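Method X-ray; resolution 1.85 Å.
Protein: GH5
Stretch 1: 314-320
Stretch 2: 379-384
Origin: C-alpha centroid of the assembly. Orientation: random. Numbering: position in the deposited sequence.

Stretch 1 314-320: FRYICKA
Stretch 2 379-384: SIYDSA

What backbones meet here? Residues 314-320 lie wholly within a helix that begins earlier in the chain and continues beyond it, with phi between -56° and -70° and psi between -32° and -55°. Its i to i+4 ladder includes Cys318 N to Phe314 O at 3.1 Å, Lys319 N to Arg315 O at 3.1 Å and Ala320 N to Tyr316 O at 3.0 Å. The second stretch enters as helix and leaves as loop: Ile380 (-65/-52) and Tyr381 (-44/-52) are helical, Ser383 sits at -99/12, and Ala384 is extended at -60/146. The hydrogen bonds change with it, for Ser383 N makes a weak bond to Ser379 O at 3.3 Å and a shorter one to Ile380 O at 2.9 Å, while Ala384 N reaches Tyr381 O at 3.1 Å. The register is set by Tyr316 and Ile380, whose CA atoms lie 6.1 Å apart.

Which residue anchors the packing? Ile380, buried and with its CA-to-CB bond directed toward the first helix, gives up 102 Å² of the 294 Å² buried between the stretches. Its chi1 of -60° (m) and chi2 of 159° (t) bring CD1 to 3.4 Å from Lys319 CB and 3.7 Å from Arg315 O. Its CG2 lies 3.9 Å from Tyr316 N and 4.0 Å from Arg315 CB, so this one side chain touches three residues spread over just more than one helical turn. Lys319 (t, p, t, t) has its CA-to-CB bond directed toward the second stretch but its end leads away, and NZ is hydrogen-bonded elsewhere in the structure; what it offers here is the aliphatic base of its side chain.

How do the two tyrosines take part? Tyr316 has its CA-to-CB bond sideways, yet with chi1 at -166° (t) and chi2 at 88° its ring end comes nearer the second stretch. Ile380 CG2 approaches the edge of that ring, near its plane, with CD1 of Tyr316 4.1 Å away. Farther along the ring, Tyr316 CE1 lies 4.0 Å from Tyr381 CD2, at the edge of the Tyr381 ring and near its plane. Tyr381 (chi1 -168°, t; chi2 -91°) also has its CA-to-CB bond sideways, and the two rings meet through apolar carbon contact.

Does anything polar link the stretches? No direct hydrogen bond crosses between them. The CA-to-CB bond of Arg315 is directed toward the second stretch, and the side chain adopts m, t, m with chi4 near -77°, but its NH2 stays 4.4 Å from both Ser383 O and Ser383 OG, too far for a hydrogen bond. A water spans the gap instead, accepting a weak bond from Arg315 NE at 3.3 Å and donating to Ser383 OG at 3.2 Å. That hydroxyl, on a p rotamer (68°), in turn donates to Ile380 O at 2.8 Å, folding back on its own stretch. The polar link is therefore indirect, beside a mainly apolar contact.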

# COMPACT_ATOMS: atom_id res chain seq x y z
N PHE A 314 -10.94 12.95 -1.01
CA PHE A 314 -11.18 11.60 -1.39
C PHE A 314 -11.99 11.52 -2.70
O PHE A 314 -11.66 10.79 -3.59
CB PHE A 314 -11.91 10.83 -0.26
CG PHE A 314 -11.07 10.59 1.01
CD1 PHE A 314 -9.70 10.45 0.97
CD2 PHE A 314 -11.70 10.47 2.22
CE1 PHE A 314 -8.97 10.22 2.13
CE2 PHE A 314 -10.99 10.21 3.38
CZ PHE A 314 -9.62 10.08 3.33
N ARG A 315 -13.08 12.28 -2.79
CA ARG A 315 -13.86 12.21 -4.01
C ARG A 315 -13.01 12.55 -5.22
O ARG A 315 -13.00 11.83 -6.20
CB ARG A 315 -15.04 13.15 -3.96
CG ARG A 315 -16.10 12.76 -2.97
CD ARG A 315 -17.41 13.49 -3.31
NE ARG A 315 -17.29 14.96 -3.22
CZ ARG A 315 -17.27 15.66 -2.09
NH1 ARG A 315 -17.38 15.04 -0.91
NH2 ARG A 315 -17.15 16.98 -2.13
N TYR A 316 -12.29 13.64 -5.13
CA TYR A 316 -11.50 14.12 -6.27
C TYR A 316 -10.39 13.13 -6.67
O TYR A 316 -10.30 12.71 -7.83
CB TYR A 316 -10.91 15.49 -5.96
CG TYR A 316 -10.36 16.20 -7.17
CD1 TYR A 316 -11.19 17.01 -7.96
CD2 TYR A 316 -9.03 16.06 -7.56
CE1 TYR A 316 -10.71 17.61 -9.10
CE2 TYR A 316 -8.53 16.69 -8.70
CZ TYR A 316 -9.39 17.48 -9.46
OH TYR A 316 -8.93 18.14 -10.57
N ILE A 317 -9.51 12.76 -5.73
CA ILE A 317 -8.40 11.90 -6.10
C ILE A 317 -8.82 10.49 -6.53
O ILE A 317 -8.23 9.92 -7.45
CB ILE A 317 -7.30 11.84 -5.00
CG1 ILE A 317 -7.72 11.01 -3.81
CG2 ILE A 317 -6.86 13.26 -4.62
CD1 ILE A 317 -6.64 10.93 -2.72
N CYS A 318 -9.85 9.94 -5.90
CA CYS A 318 -10.32 8.61 -6.23
C CYS A 318 -11.00 8.61 -7.63
O CYS A 318 -10.94 7.63 -8.34
CB CYS A 318 -11.25 8.10 -5.15
SG CYS A 318 -10.36 7.79 -3.55
N LYS A 319 -11.63 9.72 -7.98
CA LYS A 319 -12.20 9.85 -9.35
C LYS A 319 -11.05 9.89 -10.34
O LYS A 319 -11.01 9.15 -11.32
CB LYS A 319 -13.09 11.08 -9.48
CG LYS A 319 -13.60 11.28 -10.90
CD LYS A 319 -14.30 10.05 -11.44
CE LYS A 319 -15.19 10.38 -12.65
NZ LYS A 319 -15.36 9.17 -13.51
N ALA A 320 -10.06 10.72 -10.03
CA ALA A 320 -8.89 10.79 -10.90
C ALA A 320 -8.22 9.42 -11.12
O ALA A 320 -7.74 9.11 -12.21
CB ALA A 320 -7.90 11.83 -10.37
N SER A 379 -17.02 18.19 -12.28
CA SER A 379 -18.20 18.28 -11.42
C SER A 379 -17.85 18.20 -9.94
O SER A 379 -18.42 18.92 -9.14
CB SER A 379 -19.28 17.26 -11.77
OG SER A 379 -18.86 15.92 -11.61
N ILE A 380 -16.88 17.36 -9.60
CA ILE A 380 -16.38 17.32 -8.21
C ILE A 380 -15.71 18.65 -7.85
O ILE A 380 -16.04 19.29 -6.85
CB ILE A 380 -15.39 16.17 -8.03
CG1 ILE A 380 -16.03 14.82 -8.34
CG2 ILE A 380 -14.92 16.13 -6.59
CD1 ILE A 380 -15.03 13.72 -8.68
N TYR A 381 -14.76 19.08 -8.69
CA TYR A 381 -14.10 20.38 -8.57
C TYR A 381 -15.09 21.52 -8.28
O TYR A 381 -14.95 22.27 -7.30
CB TYR A 381 -13.34 20.68 -9.86
CG TYR A 381 -12.38 21.83 -9.81
CD1 TYR A 381 -12.79 23.14 -10.13
CD2 TYR A 381 -11.04 21.62 -9.47
CE1 TYR A 381 -11.89 24.19 -10.11
CE2 TYR A 381 -10.14 22.67 -9.43
CZ TYR A 381 -10.57 23.95 -9.75
OH TYR A 381 -9.68 24.98 -9.71
N ASP A 382 -16.12 21.62 -9.11
CA ASP A 382 -17.10 22.72 -8.97
C ASP A 382 -17.95 22.62 -7.72
O ASP A 382 -18.59 23.59 -7.32
CB ASP A 382 -18.04 22.76 -10.19
CG ASP A 382 -17.31 23.04 -11.49
OD1 ASP A 382 -16.18 23.58 -11.46
OD2 ASP A 382 -17.89 22.71 -12.55
N SER A 383 -17.99 21.44 -7.10
CA SER A 383 -18.76 21.25 -5.88
C SER A 383 -17.89 21.30 -4.60
O SER A 383 -18.38 20.95 -3.52
CB SER A 383 -19.50 19.91 -5.95
OG SER A 383 -18.59 18.81 -5.91
N ALA A 384 -16.64 21.76 -4.72
CA ALA A 384 -15.73 21.78 -3.57
C ALA A 384 -16.27 22.65 -2.43
O ALA A 384 -16.88 23.69 -2.66
CB ALA A 384 -14.36 22.29 -3.98
O HOH W 1 -18.83 15.60 -6.11